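Local coordinates for protein peptidase M28 (Shewanella amazonensis SB2B, PDB 3IIB) that probably acts as a zinc-dependent carboxypeptidase or dipeptidase of peptidase family M28, with two zinc ions in its active site, at residues Gly255-Asp269 against Arg296-Leu308. Numbering follows the deposited sequence.
Sequences GAHLDSWDEGTGAID and RVVLYAAEELGLL. With ZN (zinc ion), chain C; ZN (zinc ion), chain B.
D269 and E304 meet at the two-zinc centre of this M28 peptidase, at the C-terminal ends of two parallel strands in a beta-alpha-beta unit. D269 bridges the metals: OD1 binds the chain C zinc and OD2 the chain B zinc at 2.0 Å. E304 grips the chain B zinc with both carboxylate oxygens, and H402 completes its protein ligands. H257 NE2 binds the chain C zinc at 2.2 Å, beside D331. Water 3 lies between the metals and donates a hydrogen bond to E303 OE1, 2.7 Å away. E303 also covers one face of the H257 ring, its CB 3.8 Å from the ring centroid in a CH-pi contact. CG of E303 is anti to the backbone N (chi1 -176°), and a bend at chi2 brings OE1 over the ring rim.

The second shell centres on D259. Its OD2 accepts from E304 N at 3.0 Å through the syn lone pair. Its OD1 takes weak bonds from E303 N and H257 ND1, tying the imidazole to the backbone at E303. Behind them, A256 and L258 hydrogen-bond through their backbones to V298 and Y300. The straightest of these strand bonds runs from Y300 N to A256 O, 2.8 Å at 173°.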
loop_
_atom_site.group_PDB
_atom_site.type_symbol
_atom_site.label_atom_id
_atom_site.label_comp_id
_atom_site.label_asym_id
_atom_site.label_seq_id
_atom_site.Cartn_x
_atom_site.Cartn_y
_atom_site.Cartn_z
ATOM N N GLY A 255 10.876 19.085 -20.816
ATOM C CA GLY A 255 9.581 19.246 -20.179
ATOM C C GLY A 255 9.222 18.205 -19.141
ATOM O O GLY A 255 9.864 17.151 -18.996
ATOM N N ALA A 256 8.123 18.501 -18.458
ATOM C CA ALA A 256 7.457 17.587 -17.535
ATOM C C ALA A 256 6.041 18.109 -17.432
ATOM O O ALA A 256 5.756 19.218 -17.934
ATOM C CB ALA A 256 8.151 17.611 -16.125
ATOM N N HIS A 257 5.148 17.399 -16.747
ATOM C CA HIS A 257 3.828 18.018 -16.425
ATOM C C HIS A 257 3.729 18.345 -14.951
ATOM O O HIS A 257 4.233 17.604 -14.135
ATOM C CB HIS A 257 2.626 17.188 -16.905
ATOM C CG HIS A 257 2.486 15.826 -16.304
ATOM N ND1 HIS A 257 1.638 15.566 -15.252
ATOM C CD2 HIS A 257 3.001 14.625 -16.677
ATOM C CE1 HIS A 257 1.685 14.278 -14.958
ATOM N NE2 HIS A 257 2.497 13.682 -15.814
ATOM N N LEU A 258 3.089 19.479 -14.637
ATOM C CA LEU A 258 2.983 19.989 -13.280
ATOM C C LEU A 258 1.766 19.449 -12.585
ATOM O O LEU A 258 1.693 19.442 -11.335
ATOM C CB LEU A 258 2.912 21.531 -13.322
ATOM C CG LEU A 258 2.931 22.272 -11.981
ATOM C CD1 LEU A 258 4.147 21.838 -11.124
ATOM C CD2 LEU A 258 2.875 23.789 -12.220
ATOM N N ASP A 259 0.781 19.005 -13.359
ATOM C CA ASP A 259 -0.455 18.537 -12.733
ATOM C C ASP A 259 -0.308 17.073 -12.278
ATOM O O ASP A 259 0.633 16.371 -12.683
ATOM C CB ASP A 259 -1.634 18.698 -13.686
ATOM C CG ASP A 259 -1.552 17.743 -14.914
ATOM O OD1 ASP A 259 -0.482 17.689 -15.575
ATOM O OD2 ASP A 259 -2.551 17.050 -15.231
ATOM N N SER A 260 -1.288 16.603 -11.507
ATOM C CA SER A 260 -1.286 15.230 -11.029
ATOM C C SER A 260 -2.693 14.820 -10.768
ATOM O O SER A 260 -3.611 15.641 -10.872
ATOM C CB SER A 260 -0.495 15.088 -9.707
ATOM O OG SER A 260 -1.131 15.674 -8.565
ATOM N N TRP A 261 -2.864 13.539 -10.436
ATOM C CA TRP A 261 -4.117 13.088 -9.780
ATOM C C TRP A 261 -4.119 13.509 -8.296
ATOM O O TRP A 261 -3.098 14.036 -7.760
ATOM C CB TRP A 261 -4.389 11.598 -10.021
ATOM C CG TRP A 261 -4.867 11.446 -11.448
ATOM C CD1 TRP A 261 -4.107 11.118 -12.514
ATOM C CD2 TRP A 261 -6.144 11.838 -11.967
ATOM N NE1 TRP A 261 -4.851 11.173 -13.677
ATOM C CE2 TRP A 261 -6.104 11.636 -13.370
ATOM C CE3 TRP A 261 -7.317 12.347 -11.384
ATOM C CZ2 TRP A 261 -7.192 11.909 -14.191
ATOM C CZ3 TRP A 261 -8.405 12.608 -12.196
ATOM C CH2 TRP A 261 -8.343 12.390 -13.581
ATOM N N ASP A 262 -5.272 13.307 -7.667
ATOM C CA ASP A 262 -5.598 14.073 -6.483
ATOM C C ASP A 262 -5.480 13.335 -5.165
ATOM O O ASP A 262 -5.687 13.962 -4.122
ATOM C CB ASP A 262 -7.018 14.689 -6.608
ATOM C CG ASP A 262 -8.072 13.708 -7.033
ATOM O OD1 ASP A 262 -7.827 12.781 -7.858
ATOM O OD2 ASP A 262 -9.227 13.858 -6.568
ATOM N N GLU A 263 -5.215 12.025 -5.204
ATOM C CA GLU A 263 -5.267 11.195 -3.977
ATOM C C GLU A 263 -3.924 10.891 -3.324
ATOM O O GLU A 263 -3.896 10.503 -2.138
ATOM C CB GLU A 263 -6.051 9.901 -4.224
ATOM C CG GLU A 263 -7.457 10.174 -4.802
ATOM C CD GLU A 263 -8.399 9.010 -4.580
ATOM O OE1 GLU A 263 -8.147 7.971 -5.183
ATOM O OE2 GLU A 263 -9.391 9.147 -3.812
ATOM N N GLY A 264 -2.829 11.019 -4.083
ATOM C CA GLY A 264 -1.449 10.971 -3.533
ATOM C C GLY A 264 -0.889 12.383 -3.389
ATOM O O GLY A 264 -1.621 13.343 -3.083
ATOM N N THR A 265 0.414 12.533 -3.606
ATOM C CA THR A 265 0.981 13.863 -3.699
ATOM C C THR A 265 1.664 14.080 -5.062
ATOM O O THR A 265 2.497 14.947 -5.192
ATOM C CB THR A 265 2.011 14.134 -2.563
ATOM O OG1 THR A 265 3.076 13.171 -2.674
ATOM C CG2 THR A 265 1.345 14.050 -1.188
ATOM N N GLY A 266 1.364 13.236 -6.048
ATOM C CA GLY A 266 1.934 13.383 -7.362
ATOM C C GLY A 266 3.437 13.362 -7.365
ATOM O O GLY A 266 4.066 14.086 -8.141
ATOM N N ALA A 267 4.031 12.523 -6.518
ATOM C CA ALA A 267 5.465 12.521 -6.399
ATOM C C ALA A 267 6.127 11.928 -7.636
ATOM O O ALA A 267 7.038 12.545 -8.194
ATOM C CB ALA A 267 5.943 11.774 -5.118
ATOM N N ILE A 268 5.742 10.734 -8.071
ATOM C CA ILE A 268 6.445 10.195 -9.218
ATOM C C ILE A 268 5.753 10.579 -10.510
ATOM O O ILE A 268 6.381 10.608 -11.577
ATOM C CB ILE A 268 6.691 8.650 -9.085
ATOM C CG1 ILE A 268 5.405 7.880 -9.287
ATOM C CG2 ILE A 268 7.367 8.314 -7.717
ATOM C CD1 ILE A 268 5.562 6.367 -9.222
ATOM N N ASP A 269 4.445 10.875 -10.423
ATOM C CA ASP A 269 3.696 11.305 -11.584
ATOM C C ASP A 269 3.096 12.694 -11.313
ATOM O O ASP A 269 1.953 12.790 -10.828
ATOM C CB ASP A 269 2.569 10.323 -11.880
ATOM C CG ASP A 269 1.927 10.573 -13.224
ATOM O OD1 ASP A 269 2.482 11.372 -14.014
ATOM O OD2 ASP A 269 0.853 9.989 -13.501
ATOM N N ARG A 296 14.648 25.769 -22.849
ATOM C CA ARG A 296 13.344 26.123 -22.323
ATOM C C ARG A 296 12.781 24.942 -21.510
ATOM O O ARG A 296 12.590 23.835 -22.048
ATOM C CB ARG A 296 12.402 26.511 -23.472
ATOM C CG ARG A 296 11.002 26.904 -22.971
ATOM C CD ARG A 296 10.070 27.326 -24.080
ATOM N NE ARG A 296 10.499 28.600 -24.655
ATOM C CZ ARG A 296 10.093 29.083 -25.831
ATOM N NH1 ARG A 296 9.245 28.393 -26.614
ATOM N NH2 ARG A 296 10.531 30.262 -26.228
ATOM N N VAL A 297 12.544 25.188 -20.207
ATOM C CA VAL A 297 11.872 24.241 -19.336
ATOM C C VAL A 297 10.386 24.510 -19.462
ATOM O O VAL A 297 9.949 25.630 -19.256
ATOM C CB VAL A 297 12.318 24.371 -17.865
ATOM C CG1 VAL A 297 11.449 23.505 -16.928
ATOM C CG2 VAL A 297 13.797 23.956 -17.706
ATOM N N VAL A 298 9.607 23.497 -19.837
ATOM C CA VAL A 298 8.163 23.673 -19.901
ATOM C C VAL A 298 7.520 22.707 -18.928
ATOM O O VAL A 298 7.731 21.484 -19.030
ATOM C CB VAL A 298 7.564 23.463 -21.328
ATOM C CG1 VAL A 298 6.082 23.728 -21.305
ATOM C CG2 VAL A 298 8.286 24.330 -22.310
ATOM N N LEU A 299 6.742 23.259 -17.993
ATOM C CA LEU A 299 6.034 22.474 -17.021
ATOM C C LEU A 299 4.572 22.523 -17.423
ATOM O O LEU A 299 3.896 23.535 -17.232
ATOM C CB LEU A 299 6.273 22.986 -15.597
ATOM C CG LEU A 299 7.713 23.166 -15.157
ATOM C CD1 LEU A 299 7.815 23.646 -13.687
ATOM C CD2 LEU A 299 8.430 21.821 -15.317
ATOM N N TYR A 300 4.130 21.458 -18.076
ATOM C CA TYR A 300 2.853 21.474 -18.763
ATOM C C TYR A 300 1.698 21.295 -17.819
ATOM O O TYR A 300 1.762 20.532 -16.857
ATOM C CB TYR A 300 2.772 20.364 -19.848
ATOM C CG TYR A 300 3.665 20.550 -21.062
ATOM C CD1 TYR A 300 3.249 21.323 -22.108
ATOM C CD2 TYR A 300 4.894 19.920 -21.168
ATOM C CE1 TYR A 300 4.030 21.484 -23.261
ATOM C CE2 TYR A 300 5.692 20.095 -22.292
ATOM C CZ TYR A 300 5.242 20.849 -23.339
ATOM O OH TYR A 300 6.009 20.982 -24.474
ATOM N N ALA A 301 0.619 21.996 -18.148
ATOM C CA ALA A 301 -0.669 21.877 -17.501
ATOM C C ALA A 301 -1.474 20.703 -18.038
ATOM O O ALA A 301 -1.456 20.389 -19.234
ATOM C CB ALA A 301 -1.520 23.205 -17.717
ATOM N N ALA A 302 -2.239 20.106 -17.128
ATOM C CA ALA A 302 -3.371 19.271 -17.458
ATOM C C ALA A 302 -2.998 18.116 -18.385
ATOM O O ALA A 302 -3.759 17.735 -19.253
ATOM C CB ALA A 302 -4.523 20.137 -18.019
ATOM N N GLU A 303 -1.822 17.543 -18.174
ATOM C CA GLU A 303 -1.436 16.342 -18.932
ATOM C C GLU A 303 -2.387 15.180 -18.657
ATOM O O GLU A 303 -2.732 14.445 -19.564
ATOM C CB GLU A 303 0.021 15.959 -18.635
ATOM C CG GLU A 303 0.518 14.778 -19.463
ATOM C CD GLU A 303 0.175 13.417 -18.876
ATOM O OE1 GLU A 303 -0.220 13.363 -17.697
ATOM O OE2 GLU A 303 0.325 12.401 -19.584
ATOM N N GLU A 304 -2.793 15.020 -17.405
ATOM C CA GLU A 304 -3.643 13.901 -16.966
ATOM C C GLU A 304 -5.018 13.907 -17.615
ATOM O O GLU A 304 -5.660 12.871 -17.708
ATOM C CB GLU A 304 -3.803 13.907 -15.435
ATOM C CG GLU A 304 -2.503 13.863 -14.614
ATOM C CD GLU A 304 -1.810 12.513 -14.659
ATOM O OE1 GLU A 304 -2.237 11.628 -15.434
ATOM O OE2 GLU A 304 -0.870 12.347 -13.858
ATOM N N LEU A 305 -5.446 15.077 -18.088
ATOM C CA LEU A 305 -6.756 15.233 -18.680
ATOM C C LEU A 305 -6.711 15.140 -20.214
ATOM O O LEU A 305 -7.666 15.526 -20.880
ATOM C CB LEU A 305 -7.381 16.559 -18.250
ATOM C CG LEU A 305 -7.412 16.789 -16.729
ATOM C CD1 LEU A 305 -8.205 18.101 -16.469
ATOM C CD2 LEU A 305 -8.011 15.604 -15.952
ATOM N N GLY A 306 -5.617 14.634 -20.776
ATOM C CA GLY A 306 -5.508 14.500 -22.220
ATOM C C GLY A 306 -4.511 15.422 -22.897
ATOM O O GLY A 306 -4.758 15.926 -24.000
ATOM N N LEU A 307 -3.351 15.606 -22.277
ATOM C CA LEU A 307 -2.298 16.427 -22.881
ATOM C C LEU A 307 -2.775 17.834 -23.235
ATOM O O LEU A 307 -2.313 18.415 -24.181
ATOM C CB LEU A 307 -1.716 15.784 -24.144
ATOM C CG LEU A 307 -1.511 14.282 -24.170
ATOM C CD1 LEU A 307 -0.911 13.845 -25.539
ATOM C CD2 LEU A 307 -0.666 13.853 -22.987
ATOM N N LEU A 308 -3.690 18.400 -22.464
ATOM C CA LEU A 308 -4.257 19.687 -22.842
ATOM C C LEU A 308 -3.210 20.805 -22.928
ATOM O O LEU A 308 -3.241 21.606 -23.838
ATOM C CB LEU A 308 -5.378 20.096 -21.870
ATOM C CG LEU A 308 -6.528 19.084 -21.745
ATOM C CD1 LEU A 308 -7.596 19.608 -20.788
ATOM C CD2 LEU A 308 -7.135 18.697 -23.103
HETATM ZN ZN ZN C . 2.602 11.531 -16.082
HETATM ZN ZN ZN B . -0.502 10.315 -14.973
HETATM O O HOH W 1 -0.540 11.824 -11.006
HETATM O O HOH W 2 -5.034 10.305 -16.554
HETATM O O HOH W 3 0.724 11.204 -16.475
HETATM O O HOH W 4 -0.300 8.819 -16.481
HETATM O O HOH W 5 2.971 9.238 -16.598
#